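Local coordinates for beta-glucanase (Clostridium thermocellum, PDB 3WVJ), which hydrolyses mixed-linkage beta-1,3-1,4-glucans such as lichenan, as an endo-acting glycoside hydrolase of family 16 with a beta-jellyroll fold, at residues A[40-44]-A[45-49]; A[159-163]-A[164-168]. All blocks are in the same frame, centred on the assembly; numbering follows the deposited sequence.

Contact 1 (A[40-44]-A[45-49])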
ATOM      1  N   VAL A  40      14.144   0.987   0.975  1.00 39.81           N
ATOM      2  CA  VAL A  40      13.583  -0.337   0.867  1.00 39.94           C
ATOM      3  C   VAL A  40      14.718  -1.324   1.129  1.00 42.76           C
ATOM      4  O   VAL A  40      15.570  -1.401   0.302  1.00 42.96           O
ATOM      5  CB  VAL A  40      13.027  -0.545  -0.579  1.00 38.07           C
ATOM      6  CG1 VAL A  40      12.439  -1.922  -0.731  1.00 38.17           C
ATOM      7  CG2 VAL A  40      11.937   0.484  -0.903  1.00 36.20           C
ATOM      8  N   THR A  41      14.700  -2.100   2.217  1.00 44.90           N
ATOM      9  CA  THR A  41      15.821  -2.996   2.573  1.00 49.70           C
ATOM     10  C   THR A  41      15.109  -4.266   2.981  1.00 51.66           C
ATOM     11  O   THR A  41      13.842  -4.293   2.990  1.00 49.82           O
ATOM     12  CB  THR A  41      16.634  -2.472   3.769  1.00 51.67           C
ATOM     13  OG1 THR A  41      15.717  -2.239   4.850  1.00 51.30           O
ATOM     14  CG2 THR A  41      17.353  -1.175   3.407  1.00 51.30           C
ATOM     15  N   PHE A  42      15.891  -5.304   3.242  1.00 54.73           N
ATOM     16  CA  PHE A  42      15.401  -6.642   3.554  1.00 57.70           C
ATOM     17  C   PHE A  42      16.128  -7.168   4.796  1.00 62.60           C
ATOM     18  O   PHE A  42      17.353  -7.123   4.874  1.00 66.19           O
ATOM     19  CB  PHE A  42      15.534  -7.570   2.324  1.00 57.13           C
ATOM     20  CG  PHE A  42      14.819  -7.028   1.129  1.00 53.67           C
ATOM     21  CD1 PHE A  42      13.491  -7.368   0.871  1.00 53.54           C
ATOM     22  CD2 PHE A  42      15.417  -6.060   0.303  1.00 52.92           C
ATOM     23  CE1 PHE A  42      12.776  -6.776  -0.190  1.00 49.68           C
ATOM     24  CE2 PHE A  42      14.694  -5.465  -0.751  1.00 49.96           C
ATOM     25  CZ  PHE A  42      13.380  -5.830  -1.001  1.00 48.33           C
ATOM     26  N   SER A  43      15.363  -7.597   5.800  1.00 63.64           N
ATOM     27  CA  SER A  43      15.897  -8.343   6.925  1.00 66.66           C
ATOM     28  C   SER A  43      14.794  -9.189   7.578  1.00 67.28           C
ATOM     29  O   SER A  43      13.591  -8.859   7.488  1.00 63.66           O
ATOM     30  CB  SER A  43      16.464  -7.381   7.939  1.00 68.35           C
ATOM     31  OG  SER A  43      15.564  -6.295   8.026  1.00 68.98           O
ATOM     32  N   ASN A  44      15.226 -10.273   8.231  1.00 67.71           N
ATOM     33  CA  ASN A  44      14.385 -11.187   9.046  1.00 69.48           C
ATOM     34  C   ASN A  44      13.218 -11.812   8.357  1.00 66.25           C
ATOM     35  O   ASN A  44      12.130 -12.039   8.962  1.00 65.33           O
ATOM     36  CB  ASN A  44      13.876 -10.611  10.354  1.00 73.37           C
ATOM     37  CG  ASN A  44      14.817  -9.628  10.969  1.00 77.42           C
ATOM     38  OD1 ASN A  44      14.890  -8.476  10.530  1.00 81.95           O
ATOM     39  ND2 ASN A  44      15.490 -10.036  12.011  1.00 82.54           N
ATOM     40  N   GLY A  45      13.447 -12.101   7.093  1.00 63.91           N
ATOM     41  CA  GLY A  45      12.363 -12.552   6.243  1.00 62.60           C
ATOM     42  C   GLY A  45      11.468 -11.456   5.699  1.00 58.75           C
ATOM     43  O   GLY A  45      10.507 -11.765   4.926  1.00 57.57           O
ATOM     44  N   LYS A  46      11.766 -10.198   6.064  1.00 57.08           N
ATOM     45  CA  LYS A  46      10.864  -9.054   5.688  1.00 53.97           C
ATOM     46  C   LYS A  46      11.422  -7.985   4.746  1.00 51.27           C
ATOM     47  O   LYS A  46      12.628  -7.865   4.580  1.00 52.40           O
ATOM     48  CB  LYS A  46      10.228  -8.479   6.953  1.00 54.85           C
ATOM     49  CG  LYS A  46       9.624  -9.657   7.712  1.00 57.20           C
ATOM     50  CD  LYS A  46       9.563  -9.460   9.168  1.00 59.58           C
ATOM     51  CE  LYS A  46       9.429 -10.863   9.775  1.00 62.45           C
ATOM     52  NZ  LYS A  46       9.783 -10.780  11.198  1.00 65.89           N
ATOM     53  N   MET A  47      10.521  -7.306   4.030  1.00 48.02           N
ATOM     54  CA  MET A  47      10.874  -6.126   3.323  1.00 45.40           C
ATOM     55  C   MET A  47      10.569  -4.983   4.284  1.00 44.79           C
ATOM     56  O   MET A  47       9.502  -4.965   4.968  1.00 44.38           O
ATOM     57  CB  MET A  47      10.074  -6.059   2.036  1.00 43.57           C
ATOM     58  CG  MET A  47      10.391  -4.845   1.189  1.00 41.96           C
ATOM     59  SD  MET A  47       9.410  -3.396   1.674  1.00 40.97           S
ATOM     60  CE  MET A  47       7.861  -3.694   0.831  1.00 38.69           C
ATOM     61  N   ILE A  48      11.504  -4.045   4.413  1.00 44.60           N
ATOM     62  CA  ILE A  48      11.358  -2.946   5.382  1.00 44.30           C
ATOM     63  C   ILE A  48      11.292  -1.624   4.588  1.00 42.12           C
ATOM     64  O   ILE A  48      12.078  -1.415   3.671  1.00 41.50           O
ATOM     65  CB  ILE A  48      12.498  -3.002   6.392  1.00 47.02           C
ATOM     66  CG1 ILE A  48      12.413  -4.356   7.053  1.00 49.19           C
ATOM     67  CG2 ILE A  48      12.349  -1.938   7.451  1.00 47.32           C
ATOM     68  CD1 ILE A  48      12.883  -4.333   8.457  1.00 52.49           C
ATOM     69  N   LEU A  49      10.275  -0.797   4.858  1.00 40.78           N
ATOM     70  CA  LEU A  49      10.260   0.552   4.368  1.00 39.41           C
ATOM     71  C   LEU A  49      10.613   1.447   5.526  1.00 40.34           C
ATOM     72  O   LEU A  49      10.031   1.320   6.608  1.00 40.75           O
ATOM     73  CB  LEU A  49       8.838   0.962   3.863  1.00 37.94           C
ATOM     74  CG  LEU A  49       8.280   0.151   2.699  1.00 37.04           C
ATOM     75  CD1 LEU A  49       6.913   0.795   2.326  1.00 35.39           C
ATOM     76  CD2 LEU A  49       9.207   0.215   1.503  1.00 37.02           C
TER
HETATM   77  O   HOH W   1      14.250  -0.023   4.838  1.00 39.35           O
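A two-residue beta hairpin, turning through a type I' turn from Ser43 to Lys46, pairs strand 40-43 with the start of strand 46-53. Asn44 and Gly45 fill the turn, both with positive phi, and at Gly45 any CB would press on the carbonyl oxygen of Asn44. Ser43 and Lys46 close it with two backbone hydrogen bonds, the shorter from Lys46 N to Ser43 O (2.7 Å). Two residues on, past the non-hydrogen-bonded pair Phe42-Met47, Thr41 and Ile48 form the next hydrogen-bonded pair, Ile48 N reaching Thr41 O almost straight (173°). On one face Phe42 CE1 rests 3.4 Å from Met47 CG, and Val40 CG2 lies alongside Leu49 CD2 at 3.6 Å. Met47, bent beyond CG, brings SD near Val40 CG1, and its buried, flexible chain also packs on Tyr66, Tyr208 and Met183. The other face mixes polarity: Ile48 CD1 comes within 3.4 Å of Ser43 OG, while Thr41 OG1, held between its backbone N and carbonyl carbon (chi1 54°), reaches a water at 2.7 Å. Ile48 O accepts a bond from this water and one from Thr41 N. A type I' turn with Asn-Gly at its centre is the classic closure of a two-residue beta hairpin, here at a jellyroll edge.

Contact 2 (A[159-163]-A[164-168])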
ATOM      1  N   ASP A 159     -14.116  -6.635  -2.172  1.00 42.32           N
ATOM      2  CA  ASP A 159     -14.354  -7.196  -0.871  1.00 43.42           C
ATOM      3  C   ASP A 159     -13.096  -7.161  -0.060  1.00 42.53           C
ATOM      4  O   ASP A 159     -12.067  -7.740  -0.513  1.00 42.88           O
ATOM      5  CB  ASP A 159     -14.804  -8.646  -1.043  1.00 45.85           C
ATOM      6  CG  ASP A 159     -16.246  -8.744  -1.377  1.00 47.13           C
ATOM      7  OD1 ASP A 159     -16.997  -7.723  -1.304  1.00 45.84           O
ATOM      8  OD2 ASP A 159     -16.653  -9.869  -1.710  1.00 49.10           O
ATOM      9  N   PHE A 160     -13.145  -6.481   1.092  1.00 41.70           N
ATOM     10  CA  PHE A 160     -11.976  -6.316   1.967  1.00 40.90           C
ATOM     11  C   PHE A 160     -11.858  -7.395   3.083  1.00 42.79           C
ATOM     12  O   PHE A 160     -12.812  -7.711   3.753  1.00 43.91           O
ATOM     13  CB  PHE A 160     -11.900  -4.877   2.529  1.00 38.95           C
ATOM     14  CG  PHE A 160     -11.610  -3.812   1.459  1.00 36.80           C
ATOM     15  CD1 PHE A 160     -10.313  -3.460   1.128  1.00 35.36           C
ATOM     16  CD2 PHE A 160     -12.654  -3.153   0.782  1.00 36.53           C
ATOM     17  CE1 PHE A 160     -10.036  -2.492   0.135  1.00 33.94           C
ATOM     18  CE2 PHE A 160     -12.389  -2.191  -0.205  1.00 34.92           C
ATOM     19  CZ  PHE A 160     -11.083  -1.836  -0.515  1.00 33.65           C
ATOM     20  N   TYR A 161     -10.655  -7.961   3.204  1.00 43.28           N
ATOM     21  CA  TYR A 161     -10.312  -9.036   4.183  1.00 45.36           C
ATOM     22  C   TYR A 161      -9.293  -8.563   5.218  1.00 45.10           C
ATOM     23  O   TYR A 161      -8.390  -7.761   4.933  1.00 43.41           O
ATOM     24  CB  TYR A 161      -9.798 -10.304   3.491  1.00 46.04           C
ATOM     25  CG  TYR A 161     -10.831 -10.978   2.602  1.00 46.93           C
ATOM     26  CD1 TYR A 161     -11.379 -12.242   2.906  1.00 49.48           C
ATOM     27  CD2 TYR A 161     -11.263 -10.358   1.436  1.00 45.55           C
ATOM     28  CE1 TYR A 161     -12.326 -12.839   2.072  1.00 50.34           C
ATOM     29  CE2 TYR A 161     -12.200 -10.954   0.601  1.00 46.61           C
ATOM     30  CZ  TYR A 161     -12.736 -12.178   0.913  1.00 49.02           C
ATOM     31  OH  TYR A 161     -13.683 -12.678   0.028  1.00 50.33           O
ATOM     32  N   VAL A 162      -9.477  -9.042   6.444  1.00 46.99           N
ATOM     33  CA  VAL A 162      -8.516  -8.839   7.503  1.00 47.10           C
ATOM     34  C   VAL A 162      -8.268 -10.226   8.065  1.00 49.81           C
ATOM     35  O   VAL A 162      -9.184 -10.845   8.546  1.00 51.83           O
ATOM     36  CB  VAL A 162      -9.090  -7.900   8.556  1.00 46.75           C
ATOM     37  CG1 VAL A 162      -8.132  -7.765   9.712  1.00 47.27           C
ATOM     38  CG2 VAL A 162      -9.400  -6.522   7.936  1.00 44.66           C
ATOM     39  N   ASP A 163      -7.045 -10.737   8.011  1.00 50.30           N
ATOM     40  CA  ASP A 163      -6.756 -12.064   8.549  1.00 53.30           C
ATOM     41  C   ASP A 163      -7.619 -13.170   7.966  1.00 55.02           C
ATOM     42  O   ASP A 163      -8.077 -14.053   8.706  1.00 57.44           O
ATOM     43  CB  ASP A 163      -6.808 -12.101  10.101  1.00 55.45           C
ATOM     44  CG  ASP A 163      -5.587 -11.477  10.724  1.00 55.05           C
ATOM     45  OD1 ASP A 163      -4.496 -11.564  10.067  1.00 54.90           O
ATOM     46  OD2 ASP A 163      -5.685 -10.923  11.826  1.00 55.14           O
ATOM     47  N   GLY A 164      -7.814 -13.134   6.649  1.00 54.02           N
ATOM     48  CA  GLY A 164      -8.521 -14.195   5.935  1.00 55.44           C
ATOM     49  C   GLY A 164     -10.041 -14.163   6.004  1.00 56.39           C
ATOM     50  O   GLY A 164     -10.670 -15.113   5.520  1.00 57.65           O
ATOM     51  N   LYS A 165     -10.614 -13.086   6.600  1.00 55.26           N
ATOM     52  CA  LYS A 165     -12.068 -12.917   6.809  1.00 56.45           C
ATOM     53  C   LYS A 165     -12.625 -11.656   6.160  1.00 53.32           C
ATOM     54  O   LYS A 165     -12.073 -10.575   6.306  1.00 50.94           O
ATOM     55  CB  LYS A 165     -12.423 -12.896   8.319  1.00 59.32           C
ATOM     56  CG  LYS A 165     -12.326 -14.281   8.972  1.00 64.10           C
ATOM     57  CD  LYS A 165     -12.600 -14.253  10.468  1.00 67.71           C
ATOM     58  CE  LYS A 165     -12.492 -15.678  11.002  1.00 73.36           C
ATOM     59  NZ  LYS A 165     -13.224 -15.806  12.306  1.00 77.05           N
ATOM     60  N   LYS A 166     -13.696 -11.791   5.394  1.00 53.33           N
ATOM     61  CA  LYS A 166     -14.236 -10.642   4.657  1.00 50.95           C
ATOM     62  C   LYS A 166     -15.008  -9.750   5.612  1.00 50.43           C
ATOM     63  O   LYS A 166     -15.928 -10.204   6.274  1.00 52.22           O
ATOM     64  CB  LYS A 166     -15.106 -11.142   3.491  1.00 51.64           C
ATOM     65  CG  LYS A 166     -16.049 -10.095   2.929  1.00 50.57           C
ATOM     66  CD  LYS A 166     -16.862 -10.713   1.811  1.00 51.67           C
ATOM     67  CE  LYS A 166     -18.035  -9.825   1.475  1.00 51.43           C
ATOM     68  NZ  LYS A 166     -18.537 -10.312   0.164  1.00 52.19           N
ATOM     69  N   VAL A 167     -14.626  -8.479   5.694  1.00 48.05           N
ATOM     70  CA  VAL A 167     -15.254  -7.580   6.625  1.00 47.83           C
ATOM     71  C   VAL A 167     -16.063  -6.459   6.001  1.00 46.46           C
ATOM     72  O   VAL A 167     -16.740  -5.779   6.711  1.00 46.62           O
ATOM     73  CB  VAL A 167     -14.244  -7.009   7.664  1.00 46.98           C
ATOM     74  CG1 VAL A 167     -13.580  -8.160   8.411  1.00 48.87           C
ATOM     75  CG2 VAL A 167     -13.185  -6.154   7.017  1.00 44.39           C
ATOM     76  N   TYR A 168     -15.983  -6.269   4.683  1.00 45.37           N
ATOM     77  CA  TYR A 168     -16.587  -5.131   4.018  1.00 43.86           C
ATOM     78  C   TYR A 168     -16.678  -5.361   2.511  1.00 43.34           C
ATOM     79  O   TYR A 168     -15.811  -6.048   1.931  1.00 42.77           O
ATOM     80  CB  TYR A 168     -15.751  -3.875   4.304  1.00 42.30           C
ATOM     81  CG  TYR A 168     -16.245  -2.600   3.645  1.00 41.64           C
ATOM     82  CD1 TYR A 168     -17.430  -1.986   4.059  1.00 42.45           C
ATOM     83  CD2 TYR A 168     -15.495  -1.975   2.613  1.00 40.31           C
ATOM     84  CE1 TYR A 168     -17.897  -0.814   3.479  1.00 41.82           C
ATOM     85  CE2 TYR A 168     -15.959  -0.781   2.015  1.00 39.69           C
ATOM     86  CZ  TYR A 168     -17.159  -0.218   2.441  1.00 40.78           C
ATOM     87  OH  TYR A 168     -17.663   0.982   1.892  1.00 40.78           O
TER
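Phe160 and Tyr168 lie side by side in the tightly packed half of this hairpin, Phe160 CD2 meeting the edge of the Tyr168 ring in its plane, 3.6 Å from Tyr168 CD2. Each ring also stacks on a further one, Phe160 on Phe122 and Tyr168 on Tyr134. Val162 CG2 and Val167 CG2 touch at 3.9 Å beside them, compact branched side chains that fit close to the backbone. A beta bulge makes this possible: Val167 N bonds to Phe160 O (2.8 Å) and Phe160 N to Tyr168 O, so two residues of strand 165-170 face one of its partner, and Val167 and Tyr168 can both join the apolar side.

On the other face the buried Tyr161 and Asp159 are met by an exposed lysine. Lys166 CB lies over one face of the Tyr161 ring, 3.8 Å from the ring centroid, a CH-pi contact. With CG anti to the backbone N (chi1 162°) and the rest extended, the chain runs on to Asp159, where NZ forms a salt bridge to OD2 at 2.7 Å, approaching from above the carboxylate plane. Asp159 OD1 is held by Arg169, so two cations share one carboxylate, which would probably favour its ionised form. The looser, solvent side lies at Lys165 and the turn, where Asp163 and Gly164 adopt positive phi and Asp163 OD1 is fixed by Thr148 N. A type I' turn with glycine in its second central position, here followed by a classic bulge at Val167-Tyr168, marks a two-residue beta hairpin.

How the contacts relate
Contact 1 comes first along the chain and is complete well before contact 2 begins; their centres are 25 Å apart and their nearest atoms about 14 Å, without touching. Both are short antiparallel hairpins within the family 16 region, and they are joined through a succession of neighbouring strands: 46-53 pairs with 204-214, which pairs with 75-82, then 147-154, then 157-162. The strand near the C-terminus thus links the early hairpin to the later one. Their centres lie about 15 and 16 Å from the centre of the chain. As separate hairpins of the jellyroll, both turn through a type I' turn with glycine in the second central position, at two distant places in the fold.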